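Local coordinates for tetracycline Repressor, class A (Pseudomonas sp., PDB 5MRU), which represses the tetracycline resistance gene by binding its operator DNA through a helix-turn-helix and loses affinity for it when tetracycline binds, at residues A123-S126 with A127-V131. Numbering follows the deposited sequence.
Sequences AGFS and AGDAV
Ser126 sits at the N-cap of helix 127-153, and its side chain meets Asp129 at two points. OG accepts a weak capping bond from Asp129 N (3.4 Å) and makes a second weak bond, as donor, to Asp129 OD2 (2.8 Å). The serine torsion makes this possible: with chi1 at 72°, OG is swung back toward the helix start, close to both the amide and the carboxylate of Asp129. The backbone closes the turn as well, Ala130 N binding Ser126 O at 2.9 Å.

The packed side belongs to Phe125. Its CB points toward the helix, and CD1 at the ring edge meets Asp129 CB at 3.7 Å, close to the ring plane; ring and carboxylate are turned 81° apart. Phe125 is buried, as is Ala130, whereas Ser126, Ala127 and Gly128 form the looser face, exposed to solvent.

Just upstream, Gly124 takes positive phi in a Schellman motif that ends helix 107-123, leaving a short link between two helices of the ligand-binding domain. Trp75, opening helix 75-91, meets the Phe125 ring edge-to-face, and Arg201, beyond helix 183-199, touches both Phe125 and Asp129.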
loop_
_atom_site.group_PDB
_atom_site.type_symbol
_atom_site.label_atom_id
_atom_site.label_comp_id
_atom_site.label_asym_id
_atom_site.label_seq_id
_atom_site.Cartn_x
_atom_site.Cartn_y
_atom_site.Cartn_z
ATOM N N ALA A 123 25.989 -9.109 7.022
ATOM C CA ALA A 123 25.376 -10.273 7.667
ATOM C C ALA A 123 25.120 -11.503 6.772
ATOM O O ALA A 123 24.779 -12.573 7.294
ATOM C CB ALA A 123 24.094 -9.859 8.362
ATOM N N GLY A 124 25.268 -11.365 5.453
ATOM C CA GLY A 124 25.268 -12.542 4.548
ATOM C C GLY A 124 24.305 -12.546 3.366
ATOM O O GLY A 124 24.161 -13.564 2.678
ATOM N N PHE A 125 23.639 -11.421 3.129
ATOM C CA PHE A 125 22.792 -11.266 1.949
ATOM C C PHE A 125 23.566 -10.709 0.758
ATOM O O PHE A 125 24.448 -9.876 0.938
ATOM C CB PHE A 125 21.644 -10.323 2.276
ATOM C CG PHE A 125 20.533 -10.979 3.011
ATOM C CD1 PHE A 125 19.568 -11.693 2.317
ATOM C CD2 PHE A 125 20.450 -10.897 4.394
ATOM C CE1 PHE A 125 18.535 -12.312 2.982
ATOM C CE2 PHE A 125 19.412 -11.510 5.075
ATOM C CZ PHE A 125 18.453 -12.220 4.364
ATOM N N SER A 126 23.222 -11.132 -0.457
ATOM C CA SER A 126 23.799 -10.516 -1.662
ATOM C C SER A 126 23.221 -9.108 -1.889
ATOM O O SER A 126 22.284 -8.690 -1.213
ATOM C CB SER A 126 23.552 -11.385 -2.888
ATOM O OG SER A 126 22.189 -11.322 -3.254
ATOM N N ALA A 127 23.785 -8.383 -2.852
ATOM C CA ALA A 127 23.386 -6.995 -3.097
ATOM C C ALA A 127 21.902 -6.876 -3.452
ATOM O O ALA A 127 21.167 -6.106 -2.840
ATOM C CB ALA A 127 24.239 -6.389 -4.200
ATOM N N GLY A 128 21.480 -7.655 -4.444
ATOM C CA GLY A 128 20.107 -7.642 -4.927
ATOM C C GLY A 128 19.133 -8.189 -3.906
ATOM O O GLY A 128 17.979 -7.761 -3.858
ATOM N N ASP A 129 19.595 -9.140 -3.100
ATOM C CA ASP A 129 18.797 -9.656 -1.998
ATOM C C ASP A 129 18.548 -8.598 -0.950
ATOM O O ASP A 129 17.453 -8.528 -0.387
ATOM C CB ASP A 129 19.479 -10.849 -1.324
ATOM C CG ASP A 129 19.349 -12.114 -2.120
ATOM O OD1 ASP A 129 18.329 -12.242 -2.825
ATOM O OD2 ASP A 129 20.254 -12.982 -2.034
ATOM N N ALA A 130 19.555 -7.788 -0.665
ATOM C CA ALA A 130 19.409 -6.771 0.377
ATOM C C ALA A 130 18.430 -5.675 -0.046
ATOM O O ALA A 130 17.606 -5.258 0.758
ATOM C CB ALA A 130 20.760 -6.177 0.759
ATOM N N VAL A 131 18.518 -5.226 -1.301
ATOM C CA VAL A 131 17.582 -4.244 -1.837
ATOM C C VAL A 131 16.191 -4.822 -1.732
ATOM O O VAL A 131 15.272 -4.139 -1.260
ATOM C CB VAL A 131 17.821 -3.899 -3.324
ATOM C CG1 VAL A 131 16.938 -2.718 -3.718
ATOM C CG2 VAL A 131 19.288 -3.613 -3.613
#